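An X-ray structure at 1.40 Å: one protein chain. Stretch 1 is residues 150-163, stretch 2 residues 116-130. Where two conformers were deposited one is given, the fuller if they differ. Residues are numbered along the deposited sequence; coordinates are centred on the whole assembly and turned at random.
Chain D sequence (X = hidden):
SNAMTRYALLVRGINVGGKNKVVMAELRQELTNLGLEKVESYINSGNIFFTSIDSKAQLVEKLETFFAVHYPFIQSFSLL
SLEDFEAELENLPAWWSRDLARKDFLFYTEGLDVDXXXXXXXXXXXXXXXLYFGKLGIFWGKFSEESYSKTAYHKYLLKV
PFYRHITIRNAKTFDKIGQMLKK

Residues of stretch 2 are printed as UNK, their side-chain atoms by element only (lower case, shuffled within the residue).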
ATOM      1  N   LYS D 150      -8.945  19.928  -3.265  1.00 12.53           N
ATOM      2  CA  LYS D 150      -9.174  20.951  -4.287  1.00 13.38           C
ATOM      3  C   LYS D 150      -8.131  22.053  -4.276  1.00 13.02           C
ATOM      4  O   LYS D 150      -8.204  22.965  -5.088  1.00 13.93           O
ATOM      5  CB  LYS D 150     -10.561  21.570  -4.114  1.00 14.60           C
ATOM      6  CG  LYS D 150     -11.737  20.592  -4.379  1.00 16.02           C
ATOM      7  CD  LYS D 150     -13.072  21.242  -3.908  1.00 18.65           C
ATOM      8  CE  LYS D 150     -14.257  20.293  -3.998  1.00 23.28           C
ATOM      9  NZ  LYS D 150     -14.837  20.261  -5.374  1.00 30.77           N
ATOM     10  N   THR D 151      -7.147  21.969  -3.382  1.00 12.00           N
ATOM     11  CA  THR D 151      -6.143  23.012  -3.336  1.00 11.80           C
ATOM     12  C   THR D 151      -5.123  22.892  -4.485  1.00 13.09           C
ATOM     13  O   THR D 151      -4.871  21.790  -5.013  1.00 13.68           O
ATOM     14  CB  THR D 151      -5.349  23.018  -1.994  1.00 11.36           C
ATOM     15  OG1 THR D 151      -4.640  21.781  -1.808  1.00 12.57           O
ATOM     16  CG2 THR D 151      -6.272  23.311  -0.807  1.00 11.84           C
ATOM     17  N   ALA D 152      -4.522  24.020  -4.848  1.00 12.13           N
ATOM     18  CA  ALA D 152      -3.425  24.002  -5.812  1.00 12.49           C
ATOM     19  C   ALA D 152      -2.252  23.219  -5.259  1.00 12.98           C
ATOM     20  O   ALA D 152      -1.538  22.548  -6.022  1.00 13.48           O
ATOM     21  CB  ALA D 152      -3.008  25.426  -6.119  1.00 13.61           C
ATOM     22  N   TYR D 153      -1.996  23.313  -3.959  1.00 12.42           N
ATOM     23  CA  TYR D 153      -0.922  22.534  -3.350  1.00 12.51           C
ATOM     24  C   TYR D 153      -1.072  21.052  -3.692  1.00 13.25           C
ATOM     25  O   TYR D 153      -0.108  20.405  -4.168  1.00 14.38           O
ATOM     26  CB  TYR D 153      -0.938  22.738  -1.829  1.00 12.41           C
ATOM     27  CG  TYR D 153       0.221  22.097  -1.120  1.00 12.46           C
ATOM     28  CD1 TYR D 153       1.413  22.793  -0.979  1.00 16.23           C
ATOM     29  CD2 TYR D 153       0.132  20.815  -0.569  1.00 13.43           C
ATOM     30  CE1 TYR D 153       2.530  22.217  -0.354  1.00 16.99           C
ATOM     31  CE2 TYR D 153       1.245  20.216   0.058  1.00 14.36           C
ATOM     32  CZ  TYR D 153       2.417  20.936   0.175  1.00 15.54           C
ATOM     33  OH  TYR D 153       3.482  20.330   0.820  1.00 17.46           O
ATOM     34  N   HIS D 154      -2.254  20.515  -3.460  1.00 12.32           N
ATOM     35  CA  HIS D 154      -2.496  19.115  -3.754  1.00 12.74           C
ATOM     36  C   HIS D 154      -2.529  18.812  -5.239  1.00 12.91           C
ATOM     37  O   HIS D 154      -1.916  17.813  -5.688  1.00 13.31           O
ATOM     38  CB  HIS D 154      -3.813  18.684  -3.127  1.00 12.78           C
ATOM     39  CG  HIS D 154      -4.195  17.296  -3.495  1.00 13.15           C
ATOM     40  ND1 HIS D 154      -3.464  16.206  -3.057  1.00 14.57           N
ATOM     41  CD2 HIS D 154      -5.181  16.821  -4.285  1.00 14.11           C
ATOM     42  CE1 HIS D 154      -4.008  15.110  -3.567  1.00 15.20           C
ATOM     43  NE2 HIS D 154      -5.055  15.449  -4.299  1.00 14.76           N
ATOM     44  N   LYS D 155      -3.295  19.614  -5.995  1.00 13.28           N
ATOM     45  CA  LYS D 155      -3.560  19.268  -7.395  1.00 14.20           C
ATOM     46  C   LYS D 155      -2.397  19.478  -8.305  1.00 13.49           C
ATOM     47  O   LYS D 155      -2.322  18.771  -9.331  1.00 14.16           O
ATOM     48  CB  LYS D 155      -4.723  20.077  -7.931  1.00 15.30           C
ATOM     49  CG  LYS D 155      -6.036  19.659  -7.273  1.00 18.52           C
ATOM     50  CD  LYS D 155      -7.177  20.555  -7.713  1.00 20.45           C
ATOM     51  CE  LYS D 155      -7.424  20.441  -9.200  1.00 24.71           C
ATOM     52  NZ  LYS D 155      -8.611  21.270  -9.575  1.00 28.37           N
ATOM     53  N   TYR D 156      -1.520  20.445  -8.005  1.00 13.91           N
ATOM     54  CA  TYR D 156      -0.560  20.881  -9.003  1.00 14.43           C
ATOM     55  C   TYR D 156       0.890  20.738  -8.675  1.00 14.47           C
ATOM     56  O   TYR D 156       1.692  20.827  -9.590  1.00 14.72           O
ATOM     57  CB  TYR D 156      -0.798  22.344  -9.440  1.00 15.89           C
ATOM     58  CG  TYR D 156      -2.212  22.664  -9.839  1.00 17.62           C
ATOM     59  CD1 TYR D 156      -2.919  21.855 -10.730  1.00 20.02           C
ATOM     60  CD2 TYR D 156      -2.856  23.774  -9.304  1.00 19.16           C
ATOM     61  CE1 TYR D 156      -4.247  22.161 -11.091  1.00 21.81           C
ATOM     62  CE2 TYR D 156      -4.168  24.084  -9.660  1.00 20.58           C
ATOM     63  CZ  TYR D 156      -4.850  23.266 -10.539  1.00 20.75           C
ATOM     64  OH  TYR D 156      -6.154  23.564 -10.886  1.00 24.18           O
ATOM     65  N   LEU D 157       1.275  20.502  -7.424  0.50 14.44           N
ATOM     66  CA  LEU D 157       2.713  20.517  -7.142  0.50 15.61           C
ATOM     67  C   LEU D 157       3.526  19.399  -7.789  0.50 15.31           C
ATOM     68  O   LEU D 157       4.727  19.555  -8.031  0.50 15.19           O
ATOM     69  CB  LEU D 157       3.009  20.607  -5.651  0.50 16.76           C
ATOM     70  CG  LEU D 157       2.920  22.017  -5.063  0.50 15.78           C
ATOM     71  CD1 LEU D 157       3.302  21.955  -3.603  0.50 16.91           C
ATOM     72  CD2 LEU D 157       3.768  23.057  -5.838  0.50 18.06           C
ATOM     73  N   LEU D 158       2.899  18.259  -8.065  1.00 14.55           N
ATOM     74  CA  LEU D 158       3.622  17.213  -8.817  1.00 15.05           C
ATOM     75  C   LEU D 158       3.811  17.558 -10.284  1.00 14.01           C
ATOM     76  O   LEU D 158       4.588  16.912 -10.989  1.00 13.30           O
ATOM     77  CB  LEU D 158       2.930  15.864  -8.718  1.00 15.25           C
ATOM     78  CG  LEU D 158       3.069  15.148  -7.383  1.00 16.40           C
ATOM     79  CD1 LEU D 158       2.150  13.926  -7.423  1.00 18.59           C
ATOM     80  CD2 LEU D 158       4.497  14.724  -7.063  1.00 19.64           C
ATOM     81  N   LYS D 159       3.079  18.558 -10.763  1.00 13.49           N
ATOM     82  CA  LYS D 159       3.188  19.001 -12.146  1.00 13.97           C
ATOM     83  C   LYS D 159       4.308  20.015 -12.402  1.00 14.52           C
ATOM     84  O   LYS D 159       4.591  20.315 -13.564  1.00 16.54           O
ATOM     85  CB  LYS D 159       1.856  19.586 -12.619  1.00 14.45           C
ATOM     86  CG  LYS D 159       0.690  18.599 -12.549  1.00 14.23           C
ATOM     87  CD  LYS D 159      -0.602  19.295 -12.946  1.00 15.38           C
ATOM     88  CE  LYS D 159      -1.856  18.443 -12.695  1.00 16.43           C
ATOM     89  NZ  LYS D 159      -1.943  17.278 -13.608  1.00 17.51           N
ATOM     90  N   VAL D 160       4.921  20.569 -11.353  1.00 14.30           N
ATOM     91  CA  VAL D 160       5.865  21.690 -11.553  1.00 14.96           C
ATOM     92  C   VAL D 160       7.297  21.190 -11.741  1.00 14.93           C
ATOM     93  O   VAL D 160       7.708  20.200 -11.129  1.00 14.43           O
ATOM     94  CB  VAL D 160       5.808  22.733 -10.389  1.00 15.83           C
ATOM     95  CG1 VAL D 160       4.377  23.347 -10.242  1.00 16.97           C
ATOM     96  CG2 VAL D 160       6.340  22.149  -9.076  1.00 15.93           C
ATOM     97  N   PRO D 161       8.074  21.854 -12.600  1.00 15.34           N
ATOM     98  CA  PRO D 161       9.456  21.474 -12.816  1.00 16.31           C
ATOM     99  C   PRO D 161      10.332  21.603 -11.570  1.00 16.60           C
ATOM    100  O   PRO D 161      11.324  20.901 -11.479  1.00 17.99           O
ATOM    101  CB  PRO D 161       9.912  22.428 -13.943  1.00 17.58           C
ATOM    102  CG  PRO D 161       8.670  22.853 -14.603  1.00 18.13           C
ATOM    103  CD  PRO D 161       7.636  22.911 -13.536  1.00 15.93           C
ATOM    104  N   PHE D 162       9.947  22.446 -10.616  1.00 16.43           N
ATOM    105  CA  PHE D 162      10.800  22.683  -9.469  1.00 16.27           C
ATOM    106  C   PHE D 162      10.633  21.664  -8.350  1.00 15.47           C
ATOM    107  O   PHE D 162      11.330  21.738  -7.344  1.00 14.59           O
ATOM    108  CB  PHE D 162      10.637  24.152  -8.962  1.00 16.20           C
ATOM    109  CG  PHE D 162       9.305  24.464  -8.295  1.00 14.54           C
ATOM    110  CD1 PHE D 162       9.033  24.045  -6.997  1.00 16.57           C
ATOM    111  CD2 PHE D 162       8.339  25.263  -8.950  1.00 15.48           C
ATOM    112  CE1 PHE D 162       7.806  24.327  -6.388  1.00 17.47           C
ATOM    113  CE2 PHE D 162       7.134  25.559  -8.344  1.00 16.14           C
ATOM    114  CZ  PHE D 162       6.865  25.115  -7.047  1.00 17.11           C
ATOM    115  N   TYR D 163       9.697  20.727  -8.496  1.00 13.97           N
ATOM    116  CA  TYR D 163       9.371  19.866  -7.395  1.00 13.15           C
ATOM    117  C   TYR D 163      10.539  19.135  -6.746  1.00 13.78           C
ATOM    118  O   TYR D 163      10.617  19.070  -5.503  1.00 14.89           O
ATOM    119  CB  TYR D 163       8.330  18.844  -7.861  1.00 14.32           C
ATOM    120  CG  TYR D 163       7.802  17.984  -6.751  1.00 15.68           C
ATOM    121  CD1 TYR D 163       6.847  18.490  -5.875  1.00 16.81           C
ATOM    122  CD2 TYR D 163       8.276  16.676  -6.543  1.00 15.67           C
ATOM    123  CE1 TYR D 163       6.359  17.728  -4.826  1.00 19.77           C
ATOM    124  CE2 TYR D 163       7.762  15.889  -5.488  1.00 17.83           C
ATOM    125  CZ  TYR D 163       6.805  16.452  -4.645  1.00 17.97           C
ATOM    126  OH  TYR D 163       6.278  15.715  -3.597  1.00 23.21           O
ATOM    127  N   UNK D 116      11.965  31.938 -11.005  1.00 12.95           N
ATOM    128  CA  UNK D 116      11.139  31.021 -11.779  1.00 12.92           C
ATOM    129  C   UNK D 116      10.124  30.286 -10.909  1.00 12.44           C
ATOM    130  O   UNK D 116       8.968  30.108 -11.308  1.00 12.84           O
ATOM    131  n   UNK D 116      10.895  29.988 -15.600  1.00 19.50           N
ATOM    132  c   UNK D 116      12.002  30.033 -12.557  1.00 15.17           C
ATOM    133  c   UNK D 116      11.178  29.044 -13.404  1.00 16.40           C
ATOM    134  o   UNK D 116       9.059  29.949 -14.262  1.00 20.86           O
ATOM    135  c   UNK D 116      10.289  29.708 -14.459  1.00 18.09           C
ATOM    136  N   UNK D 117      10.556  29.878  -9.716  1.00 12.71           N
ATOM    137  CA  UNK D 117       9.618  29.239  -8.785  1.00 12.42           C
ATOM    138  C   UNK D 117       8.464  30.162  -8.421  1.00 11.80           C
ATOM    139  O   UNK D 117       7.297  29.773  -8.482  1.00 12.20           O
ATOM    140  c   UNK D 117      10.344  28.796  -7.499  1.00 12.55           C
ATOM    141  c   UNK D 117       9.353  28.269  -6.445  1.00 14.28           C
ATOM    142  c   UNK D 117      11.384  27.725  -7.822  1.00 14.09           C
ATOM    143  N   UNK D 118       8.789  31.431  -8.154  1.00 12.13           N
ATOM    144  CA  UNK D 118       7.738  32.393  -7.820  1.00 13.14           C
ATOM    145  C   UNK D 118       6.762  32.541  -8.992  1.00 12.92           C
ATOM    146  O   UNK D 118       5.553  32.537  -8.825  1.00 13.29           O
ATOM    147  c   UNK D 118       9.134  33.631  -6.121  1.00 13.72           C
ATOM    148  c   UNK D 118       7.330  34.829  -7.367  1.00 15.04           C
ATOM    149  c   UNK D 118       9.993  34.880  -5.773  1.00 15.53           C
ATOM    150  c   UNK D 118       8.380  33.746  -7.460  1.00 13.79           C
ATOM    151  N   UNK D 119       7.310  32.654 -10.209  1.00 12.55           N
ATOM    152  CA  UNK D 119       6.410  32.852 -11.356  1.00 12.85           C
ATOM    153  C   UNK D 119       5.507  31.651 -11.552  1.00 13.32           C
ATOM    154  O   UNK D 119       4.307  31.781 -11.781  1.00 14.35           O
ATOM    155  c   UNK D 119       7.226  33.127 -12.647  1.00 13.65           C
ATOM    156  N   UNK D 120       6.068  30.461 -11.415  1.00 12.48           N
ATOM    157  CA  UNK D 120       5.268  29.240 -11.556  1.00 13.02           C
ATOM    158  C   UNK D 120       4.199  29.157 -10.465  1.00 13.27           C
ATOM    159  O   UNK D 120       3.032  28.922 -10.771  1.00 13.78           O
ATOM    160  c   UNK D 120       6.187  28.035 -11.511  1.00 13.80           C
ATOM    161  o   UNK D 120       7.056  28.092 -12.651  1.00 15.89           O
ATOM    162  c   UNK D 120       5.375  26.719 -11.567  1.00 15.46           C
ATOM    163  N   UNK D 121       4.598  29.392  -9.213  1.00 12.76           N
ATOM    164  CA  UNK D 121       3.616  29.313  -8.137  1.00 13.75           C
ATOM    165  C   UNK D 121       2.515  30.363  -8.313  1.00 14.44           C
ATOM    166  O   UNK D 121       1.345  30.067  -8.138  1.00 14.69           O
ATOM    167  c   UNK D 121       4.280  29.416  -6.772  1.00 13.29           C
ATOM    168  c   UNK D 121       5.146  28.184  -6.514  1.00 14.25           C
ATOM    169  c   UNK D 121       3.239  29.515  -5.695  1.00 14.07           C
ATOM    170  N   UNK D 122       2.911  31.562  -8.734  1.00 14.51           N
ATOM    171  CA  UNK D 122       1.923  32.629  -8.909  1.00 16.84           C
ATOM    172  C   UNK D 122       0.957  32.305 -10.020  1.00 16.77           C
ATOM    173  O   UNK D 122      -0.150  32.893 -10.032  1.00 18.41           O
ATOM    174  o   UNK D 122       4.276  36.702  -7.483  1.00 27.17           O
ATOM    175  c   UNK D 122       3.211  34.646  -8.030  1.00 19.16           C
ATOM    176  o   UNK D 122       4.478  36.042  -9.571  1.00 25.07           O
ATOM    177  c   UNK D 122       4.029  35.896  -8.397  1.00 21.48           C
ATOM    178  c   UNK D 122       2.635  33.947  -9.249  1.00 16.73           C
ATOM    179  N   UNK D 123       1.335  31.451 -10.966  1.00 16.89           N
ATOM    180  CA  UNK D 123       0.449  31.054 -12.080  1.00 17.42           C
ATOM    181  C   UNK D 123      -0.656  30.091 -11.650  1.00 17.20           C
ATOM    182  O   UNK D 123      -1.608  29.859 -12.394  1.00 18.34           O
ATOM    183  o   UNK D 123       1.602  29.054 -12.966  1.00 20.53           O
ATOM    184  c   UNK D 123       1.236  30.412 -13.242  1.00 18.00           C
ATOM    185  N   UNK D 124      -0.526  29.499 -10.464  1.00 16.06           N
ATOM    186  CA  UNK D 124      -1.493  28.512 -10.019  1.00 15.88           C
ATOM    187  C   UNK D 124      -2.732  29.197  -9.428  1.00 15.53           C
ATOM    188  O   UNK D 124      -2.612  30.186  -8.698  1.00 16.83           O
ATOM    189  c   UNK D 124      -0.859  27.613  -8.965  1.00 15.21           C
ATOM    190  c   UNK D 124       0.934  26.106  -8.122  1.00 15.83           C
ATOM    191  c   UNK D 124       0.258  25.992 -10.538  1.00 15.29           C
ATOM    192  c   UNK D 124       0.449  26.915  -9.329  1.00 14.65           C
ATOM    193  N   UNK D 125      -3.907  28.655  -9.737  1.00 16.54           N
ATOM    194  CA  UNK D 125      -5.115  29.201  -9.125  1.00 17.66           C
ATOM    195  C   UNK D 125      -5.337  28.592  -7.740  1.00 15.05           C
ATOM    196  O   UNK D 125      -5.731  27.439  -7.621  1.00 17.15           O
ATOM    197  o   UNK D 125      -9.712  30.611 -10.124  1.00 31.22           O
ATOM    198  c   UNK D 125      -7.600  29.765  -9.388  1.00 21.56           C
ATOM    199  c   UNK D 125      -6.376  29.037 -10.012  1.00 18.56           C
ATOM    200  c   UNK D 125      -8.882  29.686 -10.213  1.00 24.31           C
ATOM    201  o   UNK D 125      -9.072  28.699 -10.955  1.00 32.28           O
ATOM    202  N   UNK D 126      -5.073  29.388  -6.715  1.00 13.63           N
ATOM    203  CA  UNK D 126      -5.254  28.938  -5.334  1.00 12.93           C
ATOM    204  C   UNK D 126      -6.720  28.843  -4.975  1.00 13.28           C
ATOM    205  O   UNK D 126      -7.550  29.612  -5.479  1.00 14.15           O
ATOM    206  c   UNK D 126      -2.502  30.988  -3.579  1.00 14.10           C
ATOM    207  c   UNK D 126      -4.552  29.885  -4.395  1.00 13.06           C
ATOM    208  c   UNK D 126      -3.072  30.117  -4.678  1.00 13.73           C
ATOM    209  c   UNK D 126      -2.282  28.778  -4.784  1.00 14.01           C
ATOM    210  N   UNK D 127      -7.022  27.902  -4.097  1.00 12.54           N
ATOM    211  CA  UNK D 127      -8.368  27.713  -3.571  1.00 12.56           C
ATOM    212  C   UNK D 127      -8.313  27.858  -2.038  1.00 11.67           C
ATOM    213  O   UNK D 127      -8.025  28.967  -1.577  1.00 12.30           O
ATOM    214  c   UNK D 127     -10.353  27.228  -5.978  1.00 17.86           C
ATOM    215  n   UNK D 127     -11.957  27.884  -7.693  1.00 25.48           N
ATOM    216  c   UNK D 127      -9.167  26.365  -5.589  1.00 15.54           C
ATOM    217  c   UNK D 127      -8.972  26.401  -4.046  1.00 13.50           C
ATOM    218  c   UNK D 127     -10.686  27.122  -7.454  1.00 22.86           C
ATOM    219  N   UNK D 128      -8.534  26.792  -1.278  1.00 11.47           N
ATOM    220  CA  UNK D 128      -8.703  27.014   0.176  1.00 11.81           C
ATOM    221  C   UNK D 128      -7.335  26.919   0.871  1.00 11.08           C
ATOM    222  O   UNK D 128      -7.033  26.001   1.639  1.00 11.29           O
ATOM    223  c   UNK D 128     -10.158  26.399   2.162  1.00 12.28           C
ATOM    224  o   UNK D 128     -10.042  27.604   2.509  1.00 13.68           O
ATOM    225  o   UNK D 128     -10.630  25.473   2.869  1.00 12.39           O
ATOM    226  c   UNK D 128      -9.682  26.015   0.763  1.00 12.75           C
ATOM    227  N   UNK D 129      -6.521  27.929   0.586  1.00 10.94           N
ATOM    228  CA  UNK D 129      -5.126  27.902   0.968  1.00 11.04           C
ATOM    229  C   UNK D 129      -4.572  29.296   0.899  1.00 11.31           C
ATOM    230  O   UNK D 129      -5.183  30.196   0.301  1.00 11.54           O
ATOM    231  c   UNK D 129      -4.053  26.398  -2.408  1.00 11.67           C
ATOM    232  c   UNK D 129      -4.235  27.499  -1.404  1.00 11.82           C
ATOM    233  o   UNK D 129      -4.936  26.231  -3.274  1.00 11.89           O
ATOM    234  o   UNK D 129      -3.044  25.656  -2.317  1.00 11.93           O
ATOM    235  c   UNK D 129      -4.343  26.964   0.021  1.00 11.67           C
ATOM    236  N   UNK D 130      -3.375  29.438   1.454  0.50 11.20           N
ATOM    237  CA  UNK D 130      -2.701  30.716   1.548  0.50 10.18           C
ATOM    238  C   UNK D 130      -1.198  30.454   1.490  0.50 10.74           C
ATOM    239  O   UNK D 130      -0.701  29.502   2.106  0.50 10.11           O
ATOM    240  c   UNK D 130      -3.086  31.449   2.848  0.50 11.81           C
ATOM    241  c   UNK D 130      -2.687  30.621   4.076  0.50 11.21           C
ATOM    242  c   UNK D 130      -2.477  32.859   2.880  0.50 10.60           C
TER
HETATM  243  O   HOH W   1      -7.350  25.529  -8.970  1.00 26.26           O
HETATM  244  O   HOH W   2      -6.609  24.607  -7.087  1.00 36.67           O

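Position 116 has three side-chain carbons, the last carrying one oxygen and one nitrogen. It touches nothing on stretch 1. This is Q116.

Position 117 has three carbons, forked at the first. One branch lies over the face of the F162 ring; the other lies near F162 CB. This is V117. V117 CG1 is 3.9 Å from the F162 ring centroid, and V117 CG2 is 3.8 Å from F162 CB.

Position 118 has four carbons, forked at the first, one arm two carbons long. It points away from stretch 1. It is I118.

Position 119 has a single carbon and makes no contact: A119.

Position 120 has one carbon carrying an oxygen and a carbon. The methyl lies at the edge of the F162 ring and also meets V160. This is T120; its CG2 is 3.8 Å from V160 CG1 and 3.9 Å from F162 CE2.

Position 121 has three carbons forked at the first. One branch meets the tip of the F162 ring. It is V121; its CG2 is 3.6 Å from F162 CZ.

Position 122 has three carbons, the third carrying two oxygens, and is out of reach: E122.

Position 123 has one carbon and one oxygen and makes no contact: S123.

Position 124 has four carbons, forked at the second. Its CA-to-CB bond points toward stretch 1, and its carbons meet A152 and Y156. It is L124, with CD2 4.0 Å from Y156 CB and CB 4.2 Å from A152 CB.

Position 125 has three carbons ending in two oxygens. The side chain stays over 5 Å from stretch 1. It is E125. Its backbone O lies at the edge of the Y156 ring and accepts from waters 1 and 2, which also bond Y156 OH and K150 O respectively.

Position 126 has four carbons forked at the second. CA-to-CB points away, but the end comes back to A152. It is L126, with CD2 3.7 Å from A152 CB.

Position 127 has four carbons in a row ending in nitrogen. The chain passes K150 O, then leads away. It is K127, with CG 3.6 Å from K150 O.

Position 128 has two carbons, the second carrying two oxygens. Its backbone O meets T151; its side-chain end leads away. It is D128, with O 3.7 Å from T151 CG2.

Position 129 has three carbons ending in two oxygens, which reach the helix start at A152. This is E129. OE2 accepts from A152 N at 2.7 Å, and OE1 from Y153 N at 3.0 Å.

Position 130 has three carbons forked at the first, out of reach: V130.

The contact has two parts. F162 and V160 pack against the helix through V117, T120 and V121. At the other end, first-turn NH groups lack a preceding helical C=O, and E129 supplies acceptors for two; T151 OG1 caps H154 N. K127 N also donates to E129 OE2 at 2.8 Å, helping hold the carboxylate. L124 and L126 pack on A152.

Stretch 2 (116-130) QVIATVESLELKDEV
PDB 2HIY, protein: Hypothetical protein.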